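Local structure of NADH dehydrogenase (Methanothermobacter marburgensis, 4R81) at residues E77-A82 and D105-Y110; D159-L162 and N168-M171. The protein probably oxidises NAD(P)H with quinones as electron acceptors, using a bound flavin mononucleotide in a flavodoxin-like fold. One frame throughout, in Å; residues are numbered along the deposited sequence.

Contact 1: E77-A82 and D105-Y110; sequences ERIGRA and DRVWTY
I79 reaches across from helix 70-80 to V107 and W108, and it is the one residue of 77-82 to do so. Walking the helix, E77 comes first; E77 O accepts R81 N at 3.1 Å. R78 points its guanidinium group to other partners, a salt bridge to E74 and a hydrogen bond to Y7. I79 follows. Its CG1 lies anti to the carbonyl carbon (chi1 -61°) and the chain continues almost fully extended (chi2 169°), which carries CD1 out to the rim of the W108 indole. That methyl lies in the ring plane rather than over a face, with CD1 3.8 Å from CZ3 of W108. Just beside it, I79 CD1 lies 4.2 Å from CG1 of V107. The touch is purely apolar and small, and the backbones stay well apart, 10.3 Å between the CA atoms of I79 and V107. After I79, R81 turns outward into a salt bridge with E38, and A82, its N bonded to I79 O at 3.0 Å, leads toward strand 84-90.

On the other side the helix 98-107 has just ended. W108 is the centre of an inverse gamma turn, with a weak bond from T109 N to V107 O (2.9 Å), and the V107 carbonyl is also held by H76. The indole NE1 is taken up by R160, and W93 of the second subunit meets the ring edge-to-face. All three touching residues are buried. Helix 70-80 thus packs against the last turn of helix 98-107 and the turn that follows, the two helices lying on the same side of the parallel sheet and linked in sequence by strand 84-90, as in the flavodoxin-like fold.

Contact 2: D159-L162 and N168-M171; sequences DRLL and NVTM
L161 and L162 share one shape, each with CG anti to its carbonyl carbon (chi1 -67° and -68°) and CD1 extended beyond it, yet they meet V169 with different parts. The V169 side chain, at chi1 -61°, sets CG1 anti to the carbonyl carbon and CG2 between the backbone N and the carbonyl carbon, so two methyls spread toward the helix like the prongs of a fork. L162 lays its branch point against both: its CG is 3.7 Å from CG2 of V169 and 3.9 Å from CG1 of V169, while L162 CD1 rests on CG2 of V169 at 3.8 Å. L161 adds only its root, CB lying 3.8 Å from V169 CG1; the L161 side chain also touches F87 and V132 of neighbouring strands. The backbones come near here, 7.1 Å between the CA atoms of L162 and V169.

Helix 148-162 and strand 169-174 follow one another in a beta-alpha-beta crossover of the flavodoxin-like sheet, in which strand 129-135 precedes the helix and lies next to strand 169-174, the outermost on that side within the chain. The helix has a wider pi-type turn at 159-162, which contains both leucines that touch V169.

Strand alternation gives V169 and M171 the same face, and both also touch L157 of the helix. N168 ND2 bonds to E128 O, and backbone bonds from N168 and T170 bind the strand to A130 and V132.

From the N terminus, the chain first passes strands 5-10 and 36-41 and then enters contact 1, which closes a stretch of 22 residues holding strand 84-90 and most of helix 98-107. Strand 129-135 and helices 140-146 and 148-162 come next, before contact 2 closes the short loop 163-167 ahead of the last strand. The two follow in series; neither encloses nor crosses the other. Contact 1 joins helix 70-80 to the end of helix 98-107 and the turn after it, whereas contact 2 joins a helix to the sheet edge. Their centres are about 15 Å apart, and a probable hydrogen bond, W108 NE1 to R160 O at 2.7 Å, connects that turn with helix 148-162.

Contact 1: E77-A82 and D105-Y110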
ATOM      1  N   GLU A  77       9.444 -17.321 -11.916  1.00 24.86           N
ATOM      2  CA  GLU A  77      10.560 -18.266 -11.941  1.00 26.00           C
ATOM      3  C   GLU A  77      11.397 -18.183 -10.667  1.00 25.19           C
ATOM      4  O   GLU A  77      11.780 -19.208 -10.097  1.00 24.70           O
ATOM      5  CB  GLU A  77      11.450 -18.023 -13.159  1.00 31.28           C
ATOM      6  CG  GLU A  77      10.802 -18.348 -14.485  1.00 35.92           C
ATOM      7  CD  GLU A  77      11.814 -18.406 -15.613  1.00 40.85           C
ATOM      8  OE1 GLU A  77      12.955 -18.854 -15.360  1.00 42.42           O
ATOM      9  OE2 GLU A  77      11.471 -18.001 -16.746  1.00 43.41           O
ATOM     10  N   ARG A  78      11.683 -16.962 -10.229  1.00 23.63           N
ATOM     11  CA  ARG A  78      12.441 -16.747  -8.996  1.00 23.08           C
ATOM     12  C   ARG A  78      11.732 -17.342  -7.782  1.00 22.93           C
ATOM     13  O   ARG A  78      12.358 -18.004  -6.948  1.00 22.60           O
ATOM     14  CB  ARG A  78      12.706 -15.253  -8.790  1.00 22.43           C
ATOM     15  CG  ARG A  78      13.643 -14.666  -9.838  1.00 24.39           C
ATOM     16  CD  ARG A  78      13.736 -13.151  -9.743  1.00 25.38           C
ATOM     17  NE  ARG A  78      14.622 -12.596 -10.762  1.00 27.90           N
ATOM     18  CZ  ARG A  78      15.088 -11.352 -10.749  1.00 29.52           C
ATOM     19  NH1 ARG A  78      14.766 -10.533  -9.757  1.00 30.36           N
ATOM     20  NH2 ARG A  78      15.889 -10.931 -11.717  1.00 30.12           N
ATOM     21  N   ILE A  79      10.426 -17.107  -7.688  1.00 22.72           N
ATOM     22  CA  ILE A  79       9.615 -17.698  -6.624  1.00 21.94           C
ATOM     23  C   ILE A  79       9.610 -19.227  -6.737  1.00 24.04           C
ATOM     24  O   ILE A  79       9.678 -19.944  -5.725  1.00 23.65           O
ATOM     25  CB  ILE A  79       8.177 -17.138  -6.659  1.00 20.74           C
ATOM     26  CG1 ILE A  79       8.208 -15.621  -6.451  1.00 19.86           C
ATOM     27  CG2 ILE A  79       7.297 -17.821  -5.617  1.00 21.12           C
ATOM     28  CD1 ILE A  79       6.882 -14.919  -6.724  1.00 20.18           C
ATOM     29  N   GLY A  80       9.546 -19.725  -7.969  1.00 24.97           N
ATOM     30  CA  GLY A  80       9.523 -21.158  -8.203  1.00 24.31           C
ATOM     31  C   GLY A  80      10.749 -21.888  -7.686  1.00 26.10           C
ATOM     32  O   GLY A  80      10.658 -23.053  -7.295  1.00 27.59           O
ATOM     33  N   ARG A  81      11.895 -21.208  -7.687  1.00 27.06           N
ATOM     34  CA  ARG A  81      13.146 -21.809  -7.221  1.00 25.98           C
ATOM     35  C   ARG A  81      13.223 -21.823  -5.697  1.00 25.76           C
ATOM     36  O   ARG A  81      14.074 -22.495  -5.119  1.00 25.91           O
ATOM     37  CB  ARG A  81      14.362 -21.063  -7.789  1.00 26.93           C
ATOM     38  CG  ARG A  81      14.465 -21.117  -9.311  1.00 27.34           C
ATOM     39  CD  ARG A  81      15.855 -20.728  -9.811  1.00 28.56           C
ATOM     40  NE  ARG A  81      16.140 -19.300  -9.682  1.00 29.41           N
ATOM     41  CZ  ARG A  81      15.898 -18.400 -10.631  1.00 28.96           C
ATOM     42  NH1 ARG A  81      15.349 -18.771 -11.779  1.00 29.84           N
ATOM     43  NH2 ARG A  81      16.199 -17.123 -10.433  1.00 28.94           N
ATOM     44  N   ALA A  82      12.312 -21.098  -5.057  1.00 25.95           N
ATOM     45  CA  ALA A  82      12.390 -20.867  -3.620  1.00 24.40           C
ATOM     46  C   ALA A  82      11.505 -21.783  -2.780  1.00 25.25           C
ATOM     47  O   ALA A  82      10.461 -22.261  -3.233  1.00 26.01           O
ATOM     48  CB  ALA A  82      12.084 -19.411  -3.306  1.00 23.45           C
ATOM     49  N   ASP A 105       0.555  -6.090  -6.855  1.00 15.30           N
ATOM     50  CA  ASP A 105      -0.473  -5.800  -7.864  1.00 16.18           C
ATOM     51  C   ASP A 105      -0.191  -6.538  -9.171  1.00 17.47           C
ATOM     52  O   ASP A 105      -1.100  -7.080  -9.804  1.00 18.49           O
ATOM     53  CB  ASP A 105      -0.555  -4.298  -8.183  1.00 15.43           C
ATOM     54  CG  ASP A 105      -0.982  -3.444  -6.996  1.00 15.98           C
ATOM     55  OD1 ASP A 105      -1.513  -3.985  -6.004  1.00 16.76           O
ATOM     56  OD2 ASP A 105      -0.784  -2.206  -7.076  1.00 16.99           O
ATOM     57  N   ARG A 106       1.083  -6.554  -9.562  1.00 16.28           N
ATOM     58  CA  ARG A 106       1.495  -7.077 -10.862  1.00 17.94           C
ATOM     59  C   ARG A 106       1.906  -8.548 -10.867  1.00 18.71           C
ATOM     60  O   ARG A 106       1.784  -9.230 -11.891  1.00 18.54           O
ATOM     61  CB  ARG A 106       2.638  -6.223 -11.428  1.00 17.58           C
ATOM     62  CG  ARG A 106       2.274  -4.756 -11.657  1.00 18.23           C
ATOM     63  CD  ARG A 106       3.341  -4.044 -12.479  1.00 19.14           C
ATOM     64  NE  ARG A 106       3.509  -4.700 -13.772  1.00 20.17           N
ATOM     65  CZ  ARG A 106       4.655  -5.187 -14.243  1.00 21.12           C
ATOM     66  NH1 ARG A 106       5.776  -5.063 -13.550  1.00 22.57           N
ATOM     67  NH2 ARG A 106       4.674  -5.789 -15.427  1.00 21.96           N
ATOM     68  N   VAL A 107       2.399  -9.037  -9.734  1.00 17.79           N
ATOM     69  CA  VAL A 107       2.982 -10.373  -9.694  1.00 19.03           C
ATOM     70  C   VAL A 107       1.989 -11.404  -9.174  1.00 19.20           C
ATOM     71  O   VAL A 107       2.020 -12.557  -9.586  1.00 20.26           O
ATOM     72  CB  VAL A 107       4.330 -10.381  -8.916  1.00 17.91           C
ATOM     73  CG1 VAL A 107       4.931 -11.797  -8.837  1.00 17.14           C
ATOM     74  CG2 VAL A 107       5.319  -9.413  -9.579  1.00 18.50           C
ATOM     75  N   TRP A 108       1.074 -10.983  -8.307  1.00 18.18           N
ATOM     76  CA  TRP A 108       0.062 -11.903  -7.799  1.00 18.60           C
ATOM     77  C   TRP A 108      -1.083 -12.016  -8.813  1.00 19.47           C
ATOM     78  O   TRP A 108      -2.169 -11.464  -8.613  1.00 20.31           O
ATOM     79  CB  TRP A 108      -0.478 -11.419  -6.450  1.00 18.69           C
ATOM     80  CG  TRP A 108       0.265 -11.829  -5.163  1.00 18.53           C
ATOM     81  CD1 TRP A 108      -0.161 -11.571  -3.897  1.00 18.96           C
ATOM     82  CD2 TRP A 108       1.514 -12.557  -5.018  1.00 19.09           C
ATOM     83  NE1 TRP A 108       0.726 -12.074  -2.976  1.00 18.12           N
ATOM     84  CE2 TRP A 108       1.759 -12.685  -3.633  1.00 18.83           C
ATOM     85  CE3 TRP A 108       2.444 -13.104  -5.914  1.00 18.79           C
ATOM     86  CZ2 TRP A 108       2.885 -13.342  -3.121  1.00 18.68           C
ATOM     87  CZ3 TRP A 108       3.566 -13.756  -5.402  1.00 19.70           C
ATOM     88  CH2 TRP A 108       3.775 -13.866  -4.019  1.00 19.67           C
ATOM     89  N   THR A 109      -0.841 -12.744  -9.899  1.00 19.82           N
ATOM     90  CA  THR A 109      -1.752 -12.754 -11.048  1.00 20.59           C
ATOM     91  C   THR A 109      -2.809 -13.843 -10.989  1.00 22.18           C
ATOM     92  O   THR A 109      -2.631 -14.867 -10.329  1.00 22.21           O
ATOM     93  CB  THR A 109      -0.966 -12.887 -12.371  1.00 21.02           C
ATOM     94  OG1 THR A 109      -0.102 -14.028 -12.302  1.00 23.08           O
ATOM     95  CG2 THR A 109      -0.125 -11.662 -12.589  1.00 21.11           C
ATOM     96  N   TYR A 110      -3.922 -13.613 -11.684  1.00 23.26           N
ATOM     97  CA  TYR A 110      -4.974 -14.610 -11.752  1.00 25.02           C
ATOM     98  C   TYR A 110      -4.432 -15.858 -12.440  1.00 26.92           C
ATOM     99  O   TYR A 110      -3.773 -15.773 -13.484  1.00 26.75           O
ATOM    100  CB  TYR A 110      -6.203 -14.083 -12.496  1.00 26.84           C
ATOM    101  CG  TYR A 110      -7.336 -15.077 -12.463  1.00 27.91           C
ATOM    102  CD1 TYR A 110      -7.439 -16.070 -13.425  1.00 28.53           C
ATOM    103  CD2 TYR A 110      -8.278 -15.051 -11.441  1.00 29.29           C
ATOM    104  CE1 TYR A 110      -8.447 -17.000 -13.382  1.00 29.44           C
ATOM    105  CE2 TYR A 110      -9.293 -15.973 -11.393  1.00 30.59           C
ATOM    106  CZ  TYR A 110      -9.375 -16.945 -12.369  1.00 31.36           C
ATOM    107  OH  TYR A 110     -10.383 -17.874 -12.331  1.00 34.68           O
TER

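Contact 2: D159-L162 and N168-M171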
ATOM      1  N   ASP A 159      -3.985 -11.399   3.859  1.00 21.60           N
ATOM      2  CA  ASP A 159      -4.429 -11.369   2.470  1.00 20.20           C
ATOM      3  C   ASP A 159      -3.303 -11.661   1.482  1.00 19.95           C
ATOM      4  O   ASP A 159      -3.450 -12.486   0.581  1.00 21.96           O
ATOM      5  CB  ASP A 159      -5.062 -10.016   2.151  1.00 21.23           C
ATOM      6  CG  ASP A 159      -5.685  -9.972   0.767  1.00 23.68           C
ATOM      7  OD1 ASP A 159      -6.370 -10.949   0.388  1.00 27.46           O
ATOM      8  OD2 ASP A 159      -5.500  -8.956   0.058  1.00 24.93           O
ATOM      9  N   ARG A 160      -2.177 -10.979   1.645  1.00 19.49           N
ATOM     10  CA  ARG A 160      -1.134 -11.031   0.624  1.00 18.16           C
ATOM     11  C   ARG A 160      -0.251 -12.270   0.681  1.00 19.41           C
ATOM     12  O   ARG A 160       0.417 -12.593  -0.299  1.00 21.61           O
ATOM     13  CB  ARG A 160      -0.269  -9.768   0.675  1.00 17.77           C
ATOM     14  CG  ARG A 160      -0.983  -8.521   0.216  1.00 18.34           C
ATOM     15  CD  ARG A 160      -0.119  -7.294   0.412  1.00 18.05           C
ATOM     16  NE  ARG A 160      -0.912  -6.067   0.341  1.00 17.42           N
ATOM     17  CZ  ARG A 160      -0.491  -4.867   0.734  1.00 17.58           C
ATOM     18  NH1 ARG A 160       0.732  -4.710   1.219  1.00 18.00           N
ATOM     19  NH2 ARG A 160      -1.300  -3.827   0.647  1.00 18.68           N
ATOM     20  N   LEU A 161      -0.243 -12.976   1.806  1.00 20.59           N
ATOM     21  CA  LEU A 161       0.651 -14.128   1.934  1.00 21.15           C
ATOM     22  C   LEU A 161      -0.107 -15.422   2.213  1.00 22.27           C
ATOM     23  O   LEU A 161      -0.178 -16.299   1.347  1.00 23.08           O
ATOM     24  CB  LEU A 161       1.752 -13.850   2.965  1.00 21.17           C
ATOM     25  CG  LEU A 161       2.713 -12.750   2.490  1.00 21.57           C
ATOM     26  CD1 LEU A 161       3.648 -12.297   3.602  1.00 21.62           C
ATOM     27  CD2 LEU A 161       3.522 -13.205   1.261  1.00 22.25           C
ATOM     28  N   LEU A 162      -0.694 -15.547   3.399  1.00 23.77           N
ATOM     29  CA  LEU A 162      -1.530 -16.713   3.673  1.00 23.35           C
ATOM     30  C   LEU A 162      -2.653 -16.818   2.636  1.00 24.23           C
ATOM     31  O   LEU A 162      -3.032 -17.918   2.236  1.00 24.54           O
ATOM     32  CB  LEU A 162      -2.108 -16.668   5.096  1.00 23.88           C
ATOM     33  CG  LEU A 162      -1.129 -16.822   6.270  1.00 24.04           C
ATOM     34  CD1 LEU A 162      -1.784 -16.459   7.603  1.00 25.28           C
ATOM     35  CD2 LEU A 162      -0.547 -18.231   6.323  1.00 24.83           C
ATOM     36  N   ASN A 168       3.123 -20.787   5.944  1.00 28.69           N
ATOM     37  CA  ASN A 168       3.492 -20.282   7.262  1.00 27.66           C
ATOM     38  C   ASN A 168       4.058 -18.882   7.102  1.00 24.25           C
ATOM     39  O   ASN A 168       4.826 -18.634   6.171  1.00 25.25           O
ATOM     40  CB  ASN A 168       4.562 -21.173   7.904  1.00 30.08           C
ATOM     41  CG  ASN A 168       4.080 -22.587   8.158  1.00 33.12           C
ATOM     42  OD1 ASN A 168       3.406 -22.853   9.153  1.00 35.19           O
ATOM     43  ND2 ASN A 168       4.435 -23.508   7.264  1.00 32.20           N
ATOM     44  N   VAL A 169       3.679 -17.970   7.994  1.00 23.92           N
ATOM     45  CA  VAL A 169       4.147 -16.586   7.919  1.00 24.36           C
ATOM     46  C   VAL A 169       4.591 -16.025   9.272  1.00 25.59           C
ATOM     47  O   VAL A 169       4.027 -16.361  10.322  1.00 26.92           O
ATOM     48  CB  VAL A 169       3.076 -15.635   7.318  1.00 24.49           C
ATOM     49  CG1 VAL A 169       2.715 -16.043   5.897  1.00 24.18           C
ATOM     50  CG2 VAL A 169       1.837 -15.594   8.200  1.00 25.65           C
ATOM     51  N   THR A 170       5.596 -15.153   9.223  1.00 25.47           N
ATOM     52  CA  THR A 170       6.109 -14.448  10.391  1.00 28.00           C
ATOM     53  C   THR A 170       6.341 -12.988  10.016  1.00 27.28           C
ATOM     54  O   THR A 170       6.818 -12.704   8.924  1.00 26.33           O
ATOM     55  CB  THR A 170       7.468 -15.020  10.849  1.00 31.76           C
ATOM     56  OG1 THR A 170       7.341 -16.420  11.132  1.00 35.11           O
ATOM     57  CG2 THR A 170       7.955 -14.302  12.095  1.00 32.22           C
ATOM     58  N   MET A 171       6.001 -12.064  10.908  1.00 28.67           N
ATOM     59  CA  MET A 171       6.336 -10.656  10.696  1.00 28.58           C
ATOM     60  C   MET A 171       7.095 -10.110  11.900  1.00 29.04           C
ATOM     61  O   MET A 171       6.711 -10.344  13.047  1.00 30.58           O
ATOM     62  CB  MET A 171       5.085  -9.810  10.420  1.00 30.46           C
ATOM     63  CG  MET A 171       5.376  -8.344  10.056  1.00 32.61           C
ATOM     64  SD  MET A 171       3.896  -7.390   9.626  1.00 37.19           S
ATOM     65  CE  MET A 171       4.599  -5.858   9.019  1.00 38.04           C
TER